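PDB 1UKF: avirulence protein AVRPPH3 from Pseudomonas syringae pv. phaseolicola, which is a papain-like cysteine protease delivered into plant cells, where it interacts with PBS1 and, in resistant hosts, elicits the hypersensitive response. Local coordinates for residues I17-S22 with E53-Y58. Sequence-based numbering, arbitrary orientation.
Sequences ICAGLS and ERHQVY
Gly20 and His55 bring the first turn of helix 18-27 against the middle of helix 46-67, their CA atoms 3.8 Å apart; the axes of the two short helical segments approach to 7.0 Å, their N-to-C directions 124° apart. Gly20 has no CB, and the two backbones come this close where its CA faces the backbone of His55. His55 contributes the largest single share of the buried surface. Its CG stands anti to the backbone N (chi1 -158°), toward the start of the partner helix; there Gly20 N donates to His55 ND1 at 3.1 Å, almost in the ring plane, with an N-H...N angle of 156°. One ring face rests on the N-cap residue, Ile17 CA standing nearly over its centre in a CH-pi contact of 3.5 Å to the centroid, while Ile17 CG2 reaches the CD2 side. Ala19 CB touches ND1 and CE1 of His55 and also lies over a face of the Tyr58 ring, 4.0 Å from its centroid. Arg54 lays CB and CD against Gly20 and carries its guanidinium onward to a salt bridge with Glu24, one turn further along the first helix. The helix begun here bears the catalytic Cys18, packed against His132 in the papain-like arrangement. ND1 stands in for the backbone carbonyl that the first-turn N-H of Gly20 lacks, consistent with an unprotonated ND1, so that in a neutral ring the proton would probably be on NE2.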
loop_
_atom_site.group_PDB
_atom_site.type_symbol
_atom_site.label_atom_id
_atom_site.label_comp_id
_atom_site.label_asym_id
_atom_site.label_seq_id
_atom_site.Cartn_x
_atom_site.Cartn_y
_atom_site.Cartn_z
ATOM N N ILE A 17 2.511 9.587 -6.938
ATOM C CA ILE A 17 1.366 8.887 -7.503
ATOM C C ILE A 17 1.284 7.527 -6.814
ATOM O O ILE A 17 1.051 6.501 -7.446
ATOM C CB ILE A 17 1.533 8.709 -9.036
ATOM C CG1 ILE A 17 2.934 8.173 -9.361
ATOM C CG2 ILE A 17 1.313 10.046 -9.738
ATOM C CD1 ILE A 17 3.097 7.714 -10.800
ATOM N N CYS A 18 1.449 7.542 -5.494
ATOM C CA CYS A 18 1.459 6.314 -4.702
ATOM C C CYS A 18 0.262 5.376 -4.811
ATOM O O CYS A 18 0.453 4.166 -4.954
ATOM C CB CYS A 18 1.744 6.628 -3.224
ATOM S SG CYS A 18 0.806 7.974 -2.464
ATOM N N ALA A 19 -0.959 5.901 -4.748
ATOM C CA ALA A 19 -2.129 5.036 -4.850
ATOM C C ALA A 19 -2.163 4.339 -6.209
ATOM O O ALA A 19 -2.452 3.143 -6.292
ATOM C CB ALA A 19 -3.408 5.837 -4.629
ATOM N N GLY A 20 -1.870 5.089 -7.268
ATOM C CA GLY A 20 -1.863 4.522 -8.606
ATOM C C GLY A 20 -0.779 3.471 -8.788
ATOM O O GLY A 20 -1.034 2.408 -9.353
ATOM N N LEU A 21 0.435 3.769 -8.327
ATOM C CA LEU A 21 1.544 2.825 -8.429
ATOM C C LEU A 21 1.267 1.571 -7.608
ATOM O O LEU A 21 1.557 0.458 -8.050
ATOM C CB LEU A 21 2.844 3.468 -7.939
ATOM C CG LEU A 21 3.470 4.536 -8.841
ATOM C CD1 LEU A 21 4.586 5.249 -8.088
ATOM C CD2 LEU A 21 4.004 3.892 -10.120
ATOM N N SER A 22 0.713 1.749 -6.413
ATOM C CA SER A 22 0.408 0.621 -5.544
ATOM C C SER A 22 -0.639 -0.280 -6.183
ATOM O O SER A 22 -0.553 -1.508 -6.089
ATOM C CB SER A 22 -0.077 1.115 -4.180
ATOM O OG SER A 22 0.984 1.736 -3.480
ATOM N N GLU A 53 -1.739 6.887 -14.628
ATOM C CA GLU A 53 -3.109 6.857 -15.132
ATOM C C GLU A 53 -4.052 6.384 -14.030
ATOM O O GLU A 53 -5.140 6.935 -13.853
ATOM C CB GLU A 53 -3.223 5.918 -16.333
ATOM C CG GLU A 53 -2.454 6.356 -17.564
ATOM C CD GLU A 53 -2.672 5.414 -18.731
ATOM O OE1 GLU A 53 -3.843 5.222 -19.124
ATOM O OE2 GLU A 53 -1.678 4.863 -19.252
ATOM N N ARG A 54 -3.647 5.353 -13.296
ATOM C CA ARG A 54 -4.479 4.857 -12.210
ATOM C C ARG A 54 -4.587 5.917 -11.123
ATOM O O ARG A 54 -5.642 6.076 -10.508
ATOM C CB ARG A 54 -3.900 3.572 -11.615
ATOM C CG ARG A 54 -3.879 2.388 -12.571
ATOM C CD ARG A 54 -3.489 1.107 -11.842
ATOM N NE ARG A 54 -3.206 0.002 -12.757
ATOM C CZ ARG A 54 -4.126 -0.679 -13.436
ATOM N NH1 ARG A 54 -5.412 -0.384 -13.308
ATOM N NH2 ARG A 54 -3.752 -1.656 -14.254
ATOM N N HIS A 55 -3.506 6.651 -10.882
ATOM C CA HIS A 55 -3.557 7.677 -9.857
ATOM C C HIS A 55 -4.535 8.776 -10.266
ATOM O O HIS A 55 -5.132 9.437 -9.413
ATOM C CB HIS A 55 -2.175 8.273 -9.596
ATOM C CG HIS A 55 -2.062 8.916 -8.252
ATOM N ND1 HIS A 55 -2.045 8.184 -7.085
ATOM C CD2 HIS A 55 -2.056 10.218 -7.885
ATOM C CE1 HIS A 55 -2.039 9.010 -6.054
ATOM N NE2 HIS A 55 -2.046 10.249 -6.511
ATOM N N GLN A 56 -4.694 8.981 -11.571
ATOM C CA GLN A 56 -5.635 9.981 -12.054
ATOM C C GLN A 56 -7.057 9.508 -11.757
ATOM O O GLN A 56 -7.941 10.323 -11.491
ATOM C CB GLN A 56 -5.453 10.223 -13.553
ATOM C CG GLN A 56 -4.121 10.860 -13.915
ATOM C CD GLN A 56 -4.145 11.496 -15.290
ATOM O OE1 GLN A 56 -4.709 10.943 -16.232
ATOM N NE2 GLN A 56 -3.524 12.664 -15.413
ATOM N N VAL A 57 -7.280 8.197 -11.806
ATOM C CA VAL A 57 -8.596 7.649 -11.483
ATOM C C VAL A 57 -8.842 7.960 -10.004
ATOM O O VAL A 57 -9.935 8.369 -9.618
ATOM C CB VAL A 57 -8.646 6.119 -11.711
ATOM C CG1 VAL A 57 -9.955 5.557 -11.181
ATOM C CG2 VAL A 57 -8.511 5.809 -13.194
ATOM N N TYR A 58 -7.816 7.762 -9.180
ATOM C CA TYR A 58 -7.900 8.051 -7.752
ATOM C C TYR A 58 -8.223 9.535 -7.539
ATOM O O TYR A 58 -9.138 9.876 -6.785
ATOM C CB TYR A 58 -6.568 7.712 -7.073
ATOM C CG TYR A 58 -6.478 8.136 -5.624
ATOM C CD1 TYR A 58 -6.982 7.329 -4.606
ATOM C CD2 TYR A 58 -5.898 9.353 -5.276
ATOM C CE1 TYR A 58 -6.909 7.725 -3.272
ATOM C CE2 TYR A 58 -5.822 9.760 -3.948
ATOM C CZ TYR A 58 -6.327 8.943 -2.953
ATOM O OH TYR A 58 -6.256 9.349 -1.636
#